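Local coordinates for aminotransferase (PDB 6L1O), which is a pyridoxal-phosphate-dependent aminotransferase that takes part in the biosynthesis of the dipeptide antibiotic bacilysin, at residues F82-R85 against V89-N92; E96-G101 against Q259-F264; P42-P47 against K295-E300; D156-D161 against A193-E198. All blocks are in the same frame, centred on the assembly; numbering follows the deposited sequence.

Following the chain from its N terminus, 42-47 is the first segment met, and its partner 295-300 comes last, so contact 3, which joins the loop before helix 48-57 to helix 289-313, closes a very long loop that encloses the other three contacts. Within it, contact 1 closes a short turn at the end of helix 73-87. Contact 2 then opens at strand 97-100 and closes on helix 255-266, and contact 4, which joins the loop after strand 141-146 to helix 186-199, falls wholly within that span. No two loops cross. Contacts 1 and 2 follow in series and touch, with Ile-91 CG2 3.6 Å from Val-97 CG2, while contacts 3 and 4 lie on opposite sides of the chain's centre.

Contact 1. Residues F82-R85 against V89-N92; sequences FYKR and VTIN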
loop_
_atom_site.group_PDB
_atom_site.type_symbol
_atom_site.label_atom_id
_atom_site.label_comp_id
_atom_site.label_asym_id
_atom_site.label_seq_id
_atom_site.Cartn_x
_atom_site.Cartn_y
_atom_site.Cartn_z
ATOM N N PHE B 82 -6.848 16.054 -16.546
ATOM C CA PHE B 82 -6.522 14.972 -17.458
ATOM C C PHE B 82 -7.782 14.296 -18.015
ATOM O O PHE B 82 -7.895 14.059 -19.238
ATOM C CB PHE B 82 -5.643 13.951 -16.736
ATOM C CG PHE B 82 -5.209 12.806 -17.590
ATOM C CD1 PHE B 82 -4.103 12.934 -18.431
ATOM C CD2 PHE B 82 -5.870 11.581 -17.532
ATOM C CE1 PHE B 82 -3.676 11.871 -19.200
ATOM C CE2 PHE B 82 -5.420 10.483 -18.316
ATOM C CZ PHE B 82 -4.332 10.637 -19.132
ATOM N N TYR B 83 -8.739 14.006 -17.153
ATOM C CA TYR B 83 -9.959 13.354 -17.586
ATOM C C TYR B 83 -10.801 14.236 -18.519
ATOM O O TYR B 83 -11.503 13.742 -19.385
ATOM C CB TYR B 83 -10.801 12.855 -16.391
ATOM C CG TYR B 83 -10.660 11.359 -16.285
ATOM C CD1 TYR B 83 -11.672 10.521 -16.705
ATOM C CD2 TYR B 83 -9.475 10.784 -15.856
ATOM C CE1 TYR B 83 -11.555 9.163 -16.641
ATOM C CE2 TYR B 83 -9.331 9.383 -15.815
ATOM C CZ TYR B 83 -10.382 8.588 -16.210
ATOM O OH TYR B 83 -10.228 7.224 -16.147
ATOM N N LYS B 84 -10.704 15.530 -18.319
ATOM C CA LYS B 84 -11.373 16.486 -19.179
ATOM C C LYS B 84 -10.696 16.550 -20.556
ATOM O O LYS B 84 -11.388 16.436 -21.571
ATOM C CB LYS B 84 -11.376 17.860 -18.543
ATOM C CG LYS B 84 -12.363 18.841 -19.175
ATOM C CD LYS B 84 -13.765 18.189 -19.282
ATOM C CE LYS B 84 -14.911 19.199 -19.203
ATOM N NZ LYS B 84 -14.675 20.427 -20.032
ATOM N N ARG B 85 -9.369 16.631 -20.582
ATOM C CA ARG B 85 -8.595 16.741 -21.821
ATOM C C ARG B 85 -8.695 15.470 -22.642
ATOM O O ARG B 85 -8.856 15.530 -23.856
ATOM C CB ARG B 85 -7.135 17.046 -21.504
ATOM C CG ARG B 85 -6.216 17.225 -22.720
ATOM C CD ARG B 85 -4.736 17.210 -22.401
ATOM N NE ARG B 85 -4.197 15.871 -22.133
ATOM C CZ ARG B 85 -2.996 15.620 -21.624
ATOM N NH1 ARG B 85 -2.132 16.596 -21.344
ATOM N NH2 ARG B 85 -2.613 14.366 -21.438
ATOM N N VAL B 89 -14.551 14.264 -19.772
ATOM C CA VAL B 89 -15.320 13.911 -18.551
ATOM C C VAL B 89 -15.055 14.915 -17.433
ATOM O O VAL B 89 -13.887 15.208 -17.102
ATOM C CB VAL B 89 -14.956 12.499 -18.071
ATOM C CG1 VAL B 89 -15.635 12.139 -16.728
ATOM C CG2 VAL B 89 -15.337 11.494 -19.139
ATOM N N THR B 90 -16.137 15.412 -16.837
ATOM C CA THR B 90 -16.070 16.315 -15.718
ATOM C C THR B 90 -15.947 15.561 -14.406
ATOM O O THR B 90 -16.838 14.796 -14.047
ATOM C CB THR B 90 -17.333 17.224 -15.637
ATOM O OG1 THR B 90 -17.333 18.117 -16.741
ATOM C CG2 THR B 90 -17.281 18.073 -14.345
ATOM N N ILE B 91 -14.861 15.833 -13.687
ATOM C CA ILE B 91 -14.581 15.195 -12.390
ATOM C C ILE B 91 -14.375 16.275 -11.330
ATOM O O ILE B 91 -13.588 17.183 -11.537
ATOM C CB ILE B 91 -13.303 14.317 -12.464
ATOM C CG1 ILE B 91 -13.460 13.145 -13.450
ATOM C CG2 ILE B 91 -12.922 13.813 -11.091
ATOM C CD1 ILE B 91 -14.503 12.122 -13.095
ATOM N N ASN B 92 -15.074 16.171 -10.202
ATOM C CA ASN B 92 -14.798 17.017 -9.049
ATOM C C ASN B 92 -13.538 16.548 -8.307
ATOM O O ASN B 92 -13.575 15.524 -7.683
ATOM C CB ASN B 92 -15.978 17.011 -8.057
ATOM C CG ASN B 92 -15.840 18.091 -6.989
ATOM O OD1 ASN B 92 -14.721 18.517 -6.635
ATOM N ND2 ASN B 92 -16.981 18.554 -6.466
#
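Tyr-83 meets the returning chain with both backbone and side chain, as a residue near the end of a helix can do when the chain folds back beside it. Its carbonyl O accepts a hydrogen bond from Val-89 N at 3.1 Å, nearly straight at the hydrogen (166°). The side chains of Tyr-83 and Val-89 run side by side in the same direction, and Val-89 CB sits at the edge of the phenol ring, 4.1 Å from Tyr-83 CD1. Further along the loop, Ile-91 CG1 comes within 4.0 Å of Tyr-83 CB. The ring itself continues inward against Phe-250 and Val-252 of strand 249-253, and its hydroxyl is hydrogen-bonded to Glu-233, which supplies a polar partner at the buried end. Lys-84 next lays its aliphatic chain along the loop. The bend at chi2 (50°) brings Lys-84 CD over the loop backbone, 3.7 Å from Val-89 O, and Lys-84 CE follows to 3.6 Å from Thr-90 OG1. The Lys-84 and Thr-90 side is exposed, the Tyr-83, Val-89 and Ile-91 side buried. Thr-90 O is in turn held by Lys-228. The contact reverses the chain at the C-terminal end of helix 73-87 and leads it into strand 97-100, an edge strand of the mixed seven-stranded sheet that forms the core of the large domain in fold type I aminotransferases.

Contact 2. Residues E96-G101 against Q259-F264; sequences EVALFG and QAVNEF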
loop_
_atom_site.group_PDB
_atom_site.type_symbol
_atom_site.label_atom_id
_atom_site.label_comp_id
_atom_site.label_asym_id
_atom_site.label_seq_id
_atom_site.Cartn_x
_atom_site.Cartn_y
_atom_site.Cartn_z
ATOM N N GLU B 96 -14.304 13.347 -6.038
ATOM C CA GLU B 96 -14.471 12.177 -6.920
ATOM C C GLU B 96 -13.150 11.481 -7.293
ATOM O O GLU B 96 -13.116 10.713 -8.222
ATOM C CB GLU B 96 -15.215 12.590 -8.169
ATOM C CG GLU B 96 -16.653 12.986 -7.885
ATOM C CD GLU B 96 -17.448 13.459 -9.127
ATOM O OE1 GLU B 96 -16.906 14.211 -9.982
ATOM O OE2 GLU B 96 -18.654 13.094 -9.215
ATOM N N VAL B 97 -12.102 11.753 -6.568
ATOM C CA VAL B 97 -10.783 11.165 -6.852
ATOM C C VAL B 97 -10.180 10.563 -5.612
ATOM O O VAL B 97 -10.153 11.186 -4.567
ATOM C CB VAL B 97 -9.813 12.233 -7.401
ATOM C CG1 VAL B 97 -8.460 11.602 -7.768
ATOM C CG2 VAL B 97 -10.434 12.939 -8.610
ATOM N N ALA B 98 -9.628 9.358 -5.736
ATOM C CA ALA B 98 -8.823 8.769 -4.709
ATOM C C ALA B 98 -7.553 8.191 -5.326
ATOM O O ALA B 98 -7.612 7.694 -6.434
ATOM C CB ALA B 98 -9.569 7.690 -3.968
ATOM N N LEU B 99 -6.442 8.269 -4.578
ATOM C CA LEU B 99 -5.132 7.750 -5.000
ATOM C C LEU B 99 -4.822 6.405 -4.410
ATOM O O LEU B 99 -5.190 6.101 -3.271
ATOM C CB LEU B 99 -4.019 8.727 -4.559
ATOM C CG LEU B 99 -4.293 10.204 -4.762
ATOM C CD1 LEU B 99 -3.117 11.053 -4.330
ATOM C CD2 LEU B 99 -4.583 10.440 -6.214
ATOM N N PHE B 100 -4.070 5.614 -5.159
ATOM C CA PHE B 100 -3.684 4.276 -4.755
ATOM C C PHE B 100 -2.191 4.034 -5.051
ATOM O O PHE B 100 -1.663 4.599 -5.991
ATOM C CB PHE B 100 -4.457 3.242 -5.593
ATOM C CG PHE B 100 -5.925 3.193 -5.333
ATOM C CD1 PHE B 100 -6.406 2.960 -4.060
ATOM C CD2 PHE B 100 -6.820 3.392 -6.350
ATOM C CE1 PHE B 100 -7.774 2.890 -3.826
ATOM C CE2 PHE B 100 -8.185 3.352 -6.121
ATOM C CZ PHE B 100 -8.654 3.067 -4.845
ATOM N N GLY B 101 -1.563 3.153 -4.296
ATOM C CA GLY B 101 -0.217 2.686 -4.601
ATOM C C GLY B 101 -0.244 1.590 -5.661
ATOM O O GLY B 101 0.134 0.439 -5.379
ATOM N N GLN B 259 -15.675 8.143 -1.020
ATOM C CA GLN B 259 -15.697 8.370 0.430
ATOM C C GLN B 259 -15.366 7.110 1.211
ATOM O O GLN B 259 -14.628 7.167 2.170
ATOM C CB GLN B 259 -17.069 8.897 0.845
ATOM C CG GLN B 259 -17.161 9.292 2.307
ATOM C CD GLN B 259 -18.619 9.419 2.770
ATOM O OE1 GLN B 259 -19.547 9.559 1.965
ATOM N NE2 GLN B 259 -18.830 9.349 4.083
ATOM N N ALA B 260 -15.909 5.969 0.796
ATOM C CA ALA B 260 -15.615 4.698 1.458
ATOM C C ALA B 260 -14.132 4.349 1.317
ATOM O O ALA B 260 -13.483 3.954 2.281
ATOM C CB ALA B 260 -16.465 3.604 0.886
ATOM N N VAL B 261 -13.590 4.560 0.110
ATOM C CA VAL B 261 -12.153 4.385 -0.126
ATOM C C VAL B 261 -11.335 5.215 0.813
ATOM O O VAL B 261 -10.403 4.722 1.446
ATOM C CB VAL B 261 -11.778 4.749 -1.583
ATOM C CG1 VAL B 261 -10.260 4.734 -1.737
ATOM C CG2 VAL B 261 -12.428 3.765 -2.542
ATOM N N ASN B 262 -11.685 6.491 0.920
ATOM C CA ASN B 262 -10.981 7.417 1.743
ATOM C C ASN B 262 -11.045 7.051 3.209
ATOM O O ASN B 262 -10.070 7.131 3.914
ATOM C CB ASN B 262 -11.541 8.823 1.555
ATOM C CG ASN B 262 -11.038 9.522 0.301
ATOM O OD1 ASN B 262 -9.992 9.198 -0.269
ATOM N ND2 ASN B 262 -11.751 10.558 -0.073
ATOM N N GLU B 263 -12.204 6.574 3.660
ATOM C CA GLU B 263 -12.314 6.104 5.024
ATOM C C GLU B 263 -11.388 4.930 5.342
ATOM O O GLU B 263 -10.662 4.954 6.325
ATOM C CB GLU B 263 -13.785 5.817 5.337
ATOM C CG GLU B 263 -14.570 7.165 5.485
ATOM C CD GLU B 263 -16.097 7.031 5.472
ATOM O OE1 GLU B 263 -16.624 5.926 5.615
ATOM O OE2 GLU B 263 -16.798 8.041 5.298
ATOM N N PHE B 264 -11.401 3.915 4.494
ATOM C CA PHE B 264 -10.512 2.778 4.603
ATOM C C PHE B 264 -9.075 3.194 4.627
ATOM O O PHE B 264 -8.298 2.876 5.501
ATOM C CB PHE B 264 -10.736 1.815 3.411
ATOM C CG PHE B 264 -9.979 0.524 3.534
ATOM C CD1 PHE B 264 -10.585 -0.639 3.982
ATOM C CD2 PHE B 264 -8.657 0.453 3.115
ATOM C CE1 PHE B 264 -9.847 -1.838 4.103
ATOM C CE2 PHE B 264 -7.949 -0.720 3.220
ATOM C CZ PHE B 264 -8.530 -1.857 3.705
HETATM O O HOH W 1 -9.173 11.046 -1.950
#
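Val-261 CG1 is the methyl that makes both apolar contacts, touching Phe-100 CE1 at 3.7 Å and Ala-98 CB at 3.8 Å. It stands trans to the backbone nitrogen of Val-261 (chi1 173°), which points it at the sheet. The phenyl ring of Phe-100 comes from the opposite direction and meets the methyl obliquely. The next residue, Asn-262, brings OD1 to 4.0 Å from Ala-98 CB and uses that same oxygen on water 1. The water donates to Asn-262 OD1 at 2.6 Å and to Val-97 O at 2.8 Å, bridging 96-101 and 259-264, which share no direct hydrogen bond. Just beyond the segment, Gln-265 NE2 does bond Leu-99 O directly.

Further out, backbone bonds of Ala-98 and Phe-100 to Ala-251 and Ala-249 fix the strand in its sheet. The axes of the short segments 97-100 and 259-264 approach to 8.6 Å at 40°. Val-109 and Leu-110 of helix 103-114 pack on Phe-100 and Val-261. Strand 97-100 runs into the turn before that helix, where Gly-102, Gly-103 and Lys-104 line the cofactor pocket; the Phe-100 side chain is about 8 Å from the bound pyridoxal phosphate.

The chemistry is thus apolar contact through one valine methyl, with polar links at Gln-265 and at the water, whose two donated bonds satisfy both Asn-262 OD1 and an edge-strand carbonyl, Val-97 O.

Contact 3. Residues P42-P47 against K295-E300; sequences PDLPTP and KRIYKE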
loop_
_atom_site.group_PDB
_atom_site.type_symbol
_atom_site.label_atom_id
_atom_site.label_comp_id
_atom_site.label_asym_id
_atom_site.label_seq_id
_atom_site.Cartn_x
_atom_site.Cartn_y
_atom_site.Cartn_z
ATOM N N PRO B 42 6.299 -3.081 -19.169
ATOM C CA PRO B 42 6.814 -2.241 -20.273
ATOM C C PRO B 42 8.319 -2.302 -20.362
ATOM O O PRO B 42 8.985 -2.355 -19.360
ATOM C CB PRO B 42 6.338 -0.843 -19.892
ATOM C CG PRO B 42 5.075 -1.093 -19.114
ATOM C CD PRO B 42 5.466 -2.253 -18.247
ATOM N N ASP B 43 8.856 -2.395 -21.582
ATOM C CA ASP B 43 10.279 -2.537 -21.727
ATOM C C ASP B 43 10.948 -1.146 -21.860
ATOM O O ASP B 43 12.101 -1.034 -21.623
ATOM C CB ASP B 43 10.592 -3.447 -22.947
ATOM C CG ASP B 43 9.978 -2.906 -24.232
ATOM O OD1 ASP B 43 8.718 -2.801 -24.324
ATOM O OD2 ASP B 43 10.726 -2.533 -25.142
ATOM N N LEU B 44 10.200 -0.115 -22.237
ATOM C CA LEU B 44 10.753 1.203 -22.502
ATOM C C LEU B 44 10.725 2.059 -21.218
ATOM O O LEU B 44 9.945 1.770 -20.315
ATOM C CB LEU B 44 10.035 1.885 -23.611
ATOM C CG LEU B 44 10.183 1.078 -24.895
ATOM C CD1 LEU B 44 9.279 1.596 -25.940
ATOM C CD2 LEU B 44 11.649 1.080 -25.367
ATOM N N PRO B 45 11.653 3.039 -21.111
ATOM C CA PRO B 45 11.795 3.787 -19.866
ATOM C C PRO B 45 10.695 4.825 -19.656
ATOM O O PRO B 45 9.952 5.200 -20.577
ATOM C CB PRO B 45 13.169 4.484 -20.016
ATOM C CG PRO B 45 13.317 4.697 -21.479
ATOM C CD PRO B 45 12.654 3.460 -22.120
ATOM N N THR B 46 10.522 5.248 -18.386
ATOM C CA THR B 46 9.647 6.344 -18.112
ATOM C C THR B 46 10.198 7.549 -18.876
ATOM O O THR B 46 11.428 7.777 -18.817
ATOM C CB THR B 46 9.612 6.616 -16.588
ATOM O OG1 THR B 46 9.338 5.390 -15.855
ATOM C CG2 THR B 46 8.621 7.697 -16.233
ATOM N N PRO B 47 9.334 8.332 -19.553
ATOM C CA PRO B 47 9.764 9.552 -20.188
ATOM C C PRO B 47 10.532 10.495 -19.263
ATOM O O PRO B 47 10.110 10.725 -18.107
ATOM C CB PRO B 47 8.456 10.185 -20.660
ATOM C CG PRO B 47 7.553 9.036 -20.847
ATOM C CD PRO B 47 7.920 8.072 -19.832
ATOM N N LYS B 295 2.047 4.317 -28.236
ATOM C CA LYS B 295 1.064 3.569 -28.982
ATOM C C LYS B 295 1.514 3.110 -30.407
ATOM O O LYS B 295 1.192 1.991 -30.844
ATOM C CB LYS B 295 -0.204 4.411 -29.106
ATOM C CG LYS B 295 -1.328 3.655 -29.829
ATOM C CD LYS B 295 -2.664 4.256 -29.474
ATOM C CE LYS B 295 -3.106 5.291 -30.506
ATOM N NZ LYS B 295 -4.527 5.652 -30.269
ATOM N N ARG B 296 2.256 3.963 -31.114
ATOM C CA ARG B 296 2.703 3.637 -32.453
ATOM C C ARG B 296 3.805 2.595 -32.403
ATOM O O ARG B 296 3.867 1.747 -33.287
ATOM C CB ARG B 296 3.197 4.876 -33.243
ATOM C CG ARG B 296 2.165 5.938 -33.570
ATOM C CD ARG B 296 2.708 6.926 -34.621
ATOM N NE ARG B 296 3.732 7.837 -34.061
ATOM C CZ ARG B 296 3.450 8.947 -33.378
ATOM N NH1 ARG B 296 2.179 9.349 -33.260
ATOM N NH2 ARG B 296 4.407 9.712 -32.914
ATOM N N ILE B 297 4.650 2.622 -31.376
ATOM C CA ILE B 297 5.639 1.566 -31.139
ATOM C C ILE B 297 4.951 0.205 -30.983
ATOM O O ILE B 297 5.373 -0.799 -31.611
ATOM C CB ILE B 297 6.535 1.837 -29.947
ATOM C CG1 ILE B 297 7.484 3.023 -30.255
ATOM C CG2 ILE B 297 7.352 0.616 -29.543
ATOM C CD1 ILE B 297 8.172 3.649 -29.070
ATOM N N TYR B 298 3.936 0.156 -30.097
ATOM C CA TYR B 298 3.241 -1.122 -29.895
ATOM C C TYR B 298 2.566 -1.594 -31.168
ATOM O O TYR B 298 2.649 -2.800 -31.488
ATOM C CB TYR B 298 2.247 -1.002 -28.715
ATOM C CG TYR B 298 2.946 -0.890 -27.383
ATOM C CD1 TYR B 298 4.087 -1.630 -27.099
ATOM C CD2 TYR B 298 2.476 -0.023 -26.390
ATOM C CE1 TYR B 298 4.706 -1.546 -25.881
ATOM C CE2 TYR B 298 3.088 0.077 -25.182
ATOM C CZ TYR B 298 4.196 -0.671 -24.909
ATOM O OH TYR B 298 4.802 -0.612 -23.671
ATOM N N LYS B 299 1.910 -0.681 -31.896
ATOM C CA LYS B 299 1.237 -1.039 -33.135
ATOM C C LYS B 299 2.235 -1.601 -34.190
ATOM O O LYS B 299 1.944 -2.565 -34.876
ATOM C CB LYS B 299 0.446 0.162 -33.685
ATOM C CG LYS B 299 -0.290 -0.053 -35.012
ATOM C CD LYS B 299 -1.239 -1.239 -34.948
ATOM C CE LYS B 299 -2.026 -1.410 -36.266
ATOM N NZ LYS B 299 -2.458 -2.816 -36.457
ATOM N N GLU B 300 3.410 -1.002 -34.275
ATOM C CA GLU B 300 4.430 -1.508 -35.172
ATOM C C GLU B 300 4.883 -2.908 -34.783
ATOM O O GLU B 300 5.110 -3.754 -35.641
ATOM C CB GLU B 300 5.604 -0.561 -35.193
ATOM C CG GLU B 300 6.865 -1.028 -35.892
ATOM C CD GLU B 300 6.687 -1.299 -37.366
ATOM O OE1 GLU B 300 5.820 -0.640 -38.008
ATOM O OE2 GLU B 300 7.440 -2.175 -37.893
#
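Asp-43 OD1 forms a salt bridge with Arg-301 NH1, just beyond the helical segment, and the same oxygen lies near the plane of the Tyr-298 ring at its edge, 4.5 Å from Tyr-298 CE1. The carboxylate is thereby tied to the helix by charge while it flanks the phenol. Past that edge, Tyr-298 OH ends 4.1 Å from Pro-42 CB; this hydroxyl is buried and has no polar partner in the model. Its ring is held in place by Phe-212, which meets it edge to face, and by Phe-324, inclined at about 60°. One residue earlier on the helix, Ile-297 reaches out tip to tip with Leu-44, their CD1 atoms 3.9 Å apart. The extended torsions of both branches (chi2 169° in Leu-44, 164° in Ile-297) bring those methyls together although Leu-44 CA and Ile-297 CA are 10.0 Å apart.

Further along the loop, Thr-46 N is hydrogen-bonded to His-64 ND1 of the second subunit. The side chain of Pro-42 lies about 8 Å from the bound pyridoxal phosphate. The contact thus sets the loop before helix 48-57 against helix 289-313 beside the cofactor pocket, an organisation consistent with fold type I aminotransferases, whose active sites lie near the dimer interface.

Contact 4. Residues D156-D161 against A193-E198; sequences DFEKID and AAFAKE
Phe-195 projects from helix 186-199, the connecting helix of a beta-alpha-beta crossover between the parallel strands 168-174 and 202-206, and packs on Phe-157 in the loop that precedes that unit. A methylene covers its face: Phe-157 CB stands over the centre of the Phe-195 ring, 3.6 Å from its centroid and 10° off the normal, a CH-pi contact. Beside the methylene, the carbonyl Phe-157 O comes to 3.3 Å from Phe-195 CZ, the closest approach of the two segments. The two rings themselves are nearly parallel, with planes at 22°, but are slid so far apart, at 5.1 Å between centroids, that they barely overlap. Phe-195 is put there by its first torsion, which sets CG opposite the backbone nitrogen (chi1 -172°) and throws the ring out from the helix.

Ile-160 adds its CD1 obliquely, 4.0 Å from Phe-195 CE2, and Leu-165 also packs on both residues. The loop is shaped by an Asx turn in which Glu-158 N donates to Asp-156 OD1 at 3.2 Å. Behind it, Phe-157 and Ile-160 rest on Met-145 and Tyr-143 of strand 141-146, so the loop is wedged between helix and sheet edge. At the exposed margin, Glu-158 OE2 lies near the plane of the Phe-195 ring, 4.3 Å from Phe-195 CE1.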
loop_
_atom_site.group_PDB
_atom_site.type_symbol
_atom_site.label_atom_id
_atom_site.label_comp_id
_atom_site.label_asym_id
_atom_site.label_seq_id
_atom_site.Cartn_x
_atom_site.Cartn_y
_atom_site.Cartn_z
ATOM N N ASP B 156 -22.680 -10.665 -22.074
ATOM C CA ASP B 156 -24.125 -10.549 -22.278
ATOM C C ASP B 156 -24.789 -10.558 -20.894
ATOM O O ASP B 156 -24.902 -11.608 -20.247
ATOM C CB ASP B 156 -24.631 -11.714 -23.137
ATOM C CG ASP B 156 -26.109 -11.570 -23.511
ATOM O OD1 ASP B 156 -26.847 -10.760 -22.882
ATOM O OD2 ASP B 156 -26.518 -12.307 -24.442
ATOM N N PHE B 157 -25.257 -9.404 -20.466
ATOM C CA PHE B 157 -25.751 -9.225 -19.080
ATOM C C PHE B 157 -27.085 -9.946 -18.832
ATOM O O PHE B 157 -27.403 -10.305 -17.690
ATOM C CB PHE B 157 -25.904 -7.752 -18.752
ATOM C CG PHE B 157 -24.601 -6.978 -18.789
ATOM C CD1 PHE B 157 -23.560 -7.319 -17.932
ATOM C CD2 PHE B 157 -24.430 -5.937 -19.655
ATOM C CE1 PHE B 157 -22.356 -6.628 -17.952
ATOM C CE2 PHE B 157 -23.221 -5.223 -19.701
ATOM C CZ PHE B 157 -22.199 -5.561 -18.826
ATOM N N GLU B 158 -27.835 -10.178 -19.906
ATOM C CA GLU B 158 -29.086 -10.926 -19.839
ATOM C C GLU B 158 -28.874 -12.432 -19.725
ATOM O O GLU B 158 -29.803 -13.149 -19.369
ATOM C CB GLU B 158 -29.934 -10.603 -21.069
ATOM C CG GLU B 158 -30.417 -9.167 -21.099
ATOM C CD GLU B 158 -31.392 -8.851 -19.958
ATOM O OE1 GLU B 158 -32.163 -9.752 -19.553
ATOM O OE2 GLU B 158 -31.400 -7.697 -19.462
ATOM N N LYS B 159 -27.654 -12.906 -19.991
ATOM C CA LYS B 159 -27.313 -14.300 -19.781
ATOM C C LYS B 159 -27.114 -14.633 -18.300
ATOM O O LYS B 159 -27.076 -15.777 -17.954
ATOM C CB LYS B 159 -26.081 -14.694 -20.605
ATOM N N ILE B 160 -26.974 -13.622 -17.448
ATOM C CA ILE B 160 -26.693 -13.837 -16.039
ATOM C C ILE B 160 -27.994 -14.297 -15.370
ATOM O O ILE B 160 -29.059 -13.699 -15.567
ATOM C CB ILE B 160 -26.195 -12.568 -15.337
ATOM C CG1 ILE B 160 -24.874 -12.067 -15.977
ATOM C CG2 ILE B 160 -25.969 -12.846 -13.859
ATOM C CD1 ILE B 160 -24.548 -10.617 -15.598
ATOM N N ASP B 161 -27.879 -15.367 -14.613
ATOM C CA ASP B 161 -29.008 -15.899 -13.830
ATOM C C ASP B 161 -29.543 -14.826 -12.887
ATOM O O ASP B 161 -28.814 -14.403 -11.985
ATOM C CB ASP B 161 -28.543 -17.102 -13.020
ATOM C CG ASP B 161 -29.679 -17.779 -12.248
ATOM O OD1 ASP B 161 -30.814 -17.259 -12.201
ATOM O OD2 ASP B 161 -29.417 -18.850 -11.683
ATOM N N ALA B 193 -24.034 0.309 -17.292
ATOM C CA ALA B 193 -24.396 1.172 -16.214
ATOM C C ALA B 193 -25.907 1.075 -15.911
ATOM O O ALA B 193 -26.333 1.121 -14.742
ATOM C CB ALA B 193 -24.001 2.603 -16.492
ATOM N N ALA B 194 -26.689 0.956 -16.971
ATOM C CA ALA B 194 -28.132 0.719 -16.855
ATOM C C ALA B 194 -28.436 -0.584 -16.129
ATOM O O ALA B 194 -29.252 -0.611 -15.210
ATOM C CB ALA B 194 -28.784 0.716 -18.240
ATOM N N PHE B 195 -27.729 -1.648 -16.502
ATOM C CA PHE B 195 -27.876 -2.933 -15.851
ATOM C C PHE B 195 -27.504 -2.912 -14.339
ATOM O O PHE B 195 -28.180 -3.485 -13.498
ATOM C CB PHE B 195 -27.034 -3.972 -16.591
ATOM C CG PHE B 195 -27.257 -5.368 -16.137
ATOM C CD1 PHE B 195 -28.349 -6.106 -16.635
ATOM C CD2 PHE B 195 -26.394 -5.971 -15.195
ATOM C CE1 PHE B 195 -28.542 -7.423 -16.232
ATOM C CE2 PHE B 195 -26.602 -7.274 -14.769
ATOM C CZ PHE B 195 -27.687 -7.996 -15.290
ATOM N N ALA B 196 -26.415 -2.223 -14.010
ATOM C CA ALA B 196 -25.938 -2.171 -12.625
ATOM C C ALA B 196 -26.879 -1.330 -11.767
ATOM O O ALA B 196 -27.153 -1.666 -10.628
ATOM C CB ALA B 196 -24.529 -1.603 -12.610
ATOM N N LYS B 197 -27.400 -0.261 -12.363
ATOM C CA LYS B 197 -28.393 0.604 -11.732
ATOM C C LYS B 197 -29.679 -0.170 -11.384
ATOM O O LYS B 197 -30.241 0.025 -10.313
ATOM C CB LYS B 197 -28.721 1.778 -12.634
ATOM C CG LYS B 197 -29.428 2.942 -11.984
ATOM C CD LYS B 197 -29.691 4.021 -13.027
ATOM C CE LYS B 197 -30.080 5.362 -12.422
ATOM N NZ LYS B 197 -31.485 5.465 -11.927
ATOM N N GLU B 198 -30.098 -1.060 -12.277
ATOM C CA GLU B 198 -31.306 -1.851 -12.058
ATOM C C GLU B 198 -31.154 -2.889 -10.965
ATOM O O GLU B 198 -32.085 -3.165 -10.209
ATOM C CB GLU B 198 -31.718 -2.519 -13.358
ATOM C CG GLU B 198 -32.886 -3.491 -13.189
ATOM C CD GLU B 198 -33.648 -3.755 -14.464
ATOM O OE1 GLU B 198 -33.210 -3.264 -15.528
ATOM O OE2 GLU B 198 -34.690 -4.464 -14.384
#